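Local coordinates for protein L-lysine 6-monooxygenase involved in desferrioxamine biosynthesis (Erwinia amylovora CFBP1430, PDB 5O8P) that probably hydroxylates one amine nitrogen of cadaverine with FAD and NADPH, a step in the biosynthesis of the siderophore desferrioxamine, at residues T196-G201 with M338-H343. Numbering follows the deposited sequence.
Sequences TVLGSG and MATGYH. With FAD (flavin-adenine dinucleotide), chain C.
Leu198 and Met338 pair as parallel neighbours at the C-terminal end of two adjacent inner strands of a nucleotide-binding Rossmann-type sheet, where strands 194-198 and 335-338 end and their chains diverge. One hydrogen bond closes the pairing: Ala339 N reaches Leu198 O at 2.9 Å, bent at the hydrogen (132°) although the donor lies close to the line of the carbonyl bond. The same oxygen is flanked by carbon, with Ala339 CB 3.7 Å from Leu198 O and the methyl CG2 of Thr340 at a similar range. With Thr340 OG1 between the backbone N and the carbonyl carbon (chi1 48°), that methyl falls anti to the carbonyl carbon, and OG1 is hydrogen-bonded to Trp164 O. On the sheet face shared by Leu198 and Met338, the branch tip Leu198 CD2 meets the sulphur Met338 SD at 4.2 Å. Across the other face, Val197 CG1 lies 4.2 Å from Ala339 CB, and both side chains rest on Ala204 of helix 202-213. Gly199 CA then passes Ala339 O at 3.6 Å, with a positive phi (130°) that suits glycine. Farther along 338-343, Tyr342 brings CE1 to 3.3 Å from the flavin methyl C8M, while Ser200 is an NADP(+)-binding residue, though no NADP(+) is bound to this chain. Gly199 and Gly201, the latter at the N-cap position of helix 202-213, fit the glycine-rich strand-turn-helix of a Rossmann-type dinucleotide fold.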
loop_
_atom_site.group_PDB
_atom_site.type_symbol
_atom_site.label_atom_id
_atom_site.label_comp_id
_atom_site.label_asym_id
_atom_site.label_seq_id
_atom_site.Cartn_x
_atom_site.Cartn_y
_atom_site.Cartn_z
ATOM N N THR B 196 -1.972 6.644 -32.064
ATOM C CA THR B 196 -0.598 6.588 -31.575
ATOM C C THR B 196 -0.310 7.761 -30.656
ATOM O O THR B 196 -0.333 8.907 -31.073
ATOM C CB THR B 196 0.409 6.587 -32.737
ATOM O OG1 THR B 196 0.211 5.412 -33.533
ATOM C CG2 THR B 196 1.860 6.619 -32.221
ATOM N N VAL B 197 -0.025 7.466 -29.397
ATOM C CA VAL B 197 0.438 8.484 -28.474
ATOM C C VAL B 197 1.952 8.632 -28.621
ATOM O O VAL B 197 2.693 7.672 -28.479
ATOM C CB VAL B 197 0.065 8.145 -27.025
ATOM C CG1 VAL B 197 0.550 9.235 -26.089
ATOM C CG2 VAL B 197 -1.443 7.969 -26.905
ATOM N N LEU B 198 2.393 9.846 -28.899
ATOM C CA LEU B 198 3.789 10.146 -29.116
ATOM C C LEU B 198 4.254 11.057 -27.967
ATOM O O LEU B 198 3.693 12.123 -27.764
ATOM C CB LEU B 198 3.924 10.797 -30.485
ATOM C CG LEU B 198 5.276 10.629 -31.168
ATOM C CD1 LEU B 198 5.092 10.581 -32.672
ATOM C CD2 LEU B 198 6.229 11.750 -30.771
ATOM N N GLY B 199 5.245 10.610 -27.189
ATOM C CA GLY B 199 5.724 11.332 -25.994
ATOM C C GLY B 199 5.810 10.465 -24.744
ATOM O O GLY B 199 5.138 9.448 -24.651
ATOM N N SER B 200 6.627 10.891 -23.781
ATOM C CA SER B 200 7.028 10.062 -22.629
ATOM C C SER B 200 6.351 10.411 -21.271
ATOM O O SER B 200 6.414 9.627 -20.342
ATOM C CB SER B 200 8.548 10.190 -22.441
ATOM O OG SER B 200 8.908 11.414 -21.794
ATOM N N GLY B 201 5.754 11.591 -21.145
ATOM C CA GLY B 201 5.379 12.124 -19.858
ATOM C C GLY B 201 4.101 11.645 -19.208
ATOM O O GLY B 201 3.487 10.703 -19.670
ATOM N N MET B 338 -0.168 13.993 -29.938
ATOM C CA MET B 338 1.151 14.554 -29.697
ATOM C C MET B 338 1.245 15.047 -28.236
ATOM O O MET B 338 0.930 16.195 -27.923
ATOM C CB MET B 338 1.390 15.678 -30.702
ATOM C CG MET B 338 2.845 15.987 -30.946
ATOM S SD MET B 338 3.605 14.817 -32.079
ATOM C CE MET B 338 2.870 15.328 -33.633
ATOM N N ALA B 339 1.659 14.154 -27.340
ATOM C CA ALA B 339 1.823 14.465 -25.909
ATOM C C ALA B 339 3.263 14.869 -25.629
ATOM O O ALA B 339 3.950 14.279 -24.797
ATOM C CB ALA B 339 1.416 13.263 -25.061
ATOM N N THR B 340 3.700 15.903 -26.324
ATOM C CA THR B 340 5.083 16.335 -26.303
ATOM C C THR B 340 5.309 17.521 -25.348
ATOM O O THR B 340 6.378 18.154 -25.366
ATOM C CB THR B 340 5.511 16.690 -27.733
ATOM O OG1 THR B 340 4.522 17.543 -28.333
ATOM C CG2 THR B 340 5.642 15.409 -28.560
ATOM N N GLY B 341 4.307 17.821 -24.519
ATOM C CA GLY B 341 4.450 18.819 -23.474
ATOM C C GLY B 341 4.486 20.256 -23.965
ATOM O O GLY B 341 3.953 20.568 -25.029
ATOM N N TYR B 342 5.144 21.110 -23.175
ATOM C CA TYR B 342 5.086 22.563 -23.298
ATOM C C TYR B 342 6.494 23.171 -23.325
ATOM O O TYR B 342 7.433 22.588 -22.818
ATOM C CB TYR B 342 4.311 23.135 -22.104
ATOM C CG TYR B 342 2.846 22.745 -22.060
ATOM C CD1 TYR B 342 2.436 21.462 -21.709
ATOM C CD2 TYR B 342 1.862 23.685 -22.340
ATOM C CE1 TYR B 342 1.094 21.121 -21.677
ATOM C CE2 TYR B 342 0.513 23.364 -22.283
ATOM C CZ TYR B 342 0.128 22.079 -21.954
ATOM O OH TYR B 342 -1.216 21.751 -21.910
ATOM N N HIS B 343 6.626 24.352 -23.912
ATOM C CA HIS B 343 7.891 25.102 -23.923
ATOM C C HIS B 343 7.591 26.554 -23.571
ATOM O O HIS B 343 6.557 27.070 -24.002
ATOM C CB HIS B 343 8.550 24.967 -25.312
ATOM C CG HIS B 343 9.729 25.859 -25.549
ATOM N ND1 HIS B 343 10.879 25.806 -24.784
ATOM C CD2 HIS B 343 9.960 26.782 -26.515
ATOM C CE1 HIS B 343 11.756 26.676 -25.254
ATOM N NE2 HIS B 343 11.222 27.283 -26.303
HETATM P PA FAD C . -0.859 28.750 -16.803
HETATM O O1A FAD C . -2.121 27.909 -16.816
HETATM O O2A FAD C . 0.077 28.697 -17.987
HETATM O O5B FAD C . -1.361 30.267 -16.566
HETATM C C5B FAD C . -1.055 31.329 -17.464
HETATM C C4B FAD C . -2.209 32.307 -17.648
HETATM O O4B FAD C . -1.704 33.539 -18.187
HETATM C C3B FAD C . -3.254 31.803 -18.637
HETATM O O3B FAD C . -4.557 31.985 -18.067
HETATM C C2B FAD C . -3.014 32.624 -19.903
HETATM O O2B FAD C . -4.193 32.870 -20.676
HETATM C C1B FAD C . -2.466 33.921 -19.341
HETATM N N9A FAD C . -1.701 34.778 -20.289
HETATM C C8A FAD C . -0.676 34.442 -21.099
HETATM N N7A FAD C . -0.254 35.528 -21.806
HETATM C C5A FAD C . -1.017 36.581 -21.445
HETATM C C6A FAD C . -1.125 38.025 -21.792
HETATM N N6A FAD C . -0.298 38.590 -22.705
HETATM N N1A FAD C . -2.076 38.766 -21.164
HETATM C C2A FAD C . -2.915 38.230 -20.252
HETATM N N3A FAD C . -2.877 36.931 -19.900
HETATM C C4A FAD C . -1.969 36.076 -20.444
HETATM N N1 FAD C . 2.346 20.494 -11.623
HETATM C C2 FAD C . 2.211 19.997 -10.365
HETATM O O2 FAD C . 3.005 20.398 -9.485
HETATM N N3 FAD C . 1.251 19.102 -10.040
HETATM C C4 FAD C . 0.372 18.640 -10.948
HETATM O O4 FAD C . -0.500 17.810 -10.625
HETATM C C4X FAD C . 0.453 19.133 -12.345
HETATM N N5 FAD C . -0.401 18.712 -13.303
HETATM C C5X FAD C . -0.298 19.179 -14.569
HETATM C C6 FAD C . -1.205 18.707 -15.515
HETATM C C7 FAD C . -1.162 19.143 -16.837
HETATM C C7M FAD C . -2.154 18.614 -17.844
HETATM C C8 FAD C . -0.122 20.134 -17.239
HETATM C C8M FAD C . -0.054 20.621 -18.661
HETATM C C9 FAD C . 0.794 20.611 -16.300
HETATM C C9A FAD C . 0.761 20.180 -14.961
HETATM N N10 FAD C . 1.678 20.645 -13.958
HETATM C C10 FAD C . 1.532 20.119 -12.644
HETATM C "C1'" FAD C . 2.759 21.636 -14.215
HETATM C "C2'" FAD C . 2.331 23.084 -13.881
HETATM O "O2'" FAD C . 1.678 23.133 -12.596
HETATM C "C3'" FAD C . 1.421 23.726 -14.946
HETATM O "O3'" FAD C . 2.095 23.786 -16.212
HETATM C "C4'" FAD C . 0.953 25.140 -14.576
HETATM O "O4'" FAD C . -0.287 25.420 -15.234
HETATM C "C5'" FAD C . 1.964 26.218 -14.958
HETATM O "O5'" FAD C . 1.741 27.374 -14.148
HETATM P P FAD C . 1.370 28.779 -14.820
HETATM O O1P FAD C . 1.126 29.779 -13.708
HETATM O O2P FAD C . 2.476 29.009 -15.811
HETATM O O3P FAD C . -0.057 28.316 -15.454
#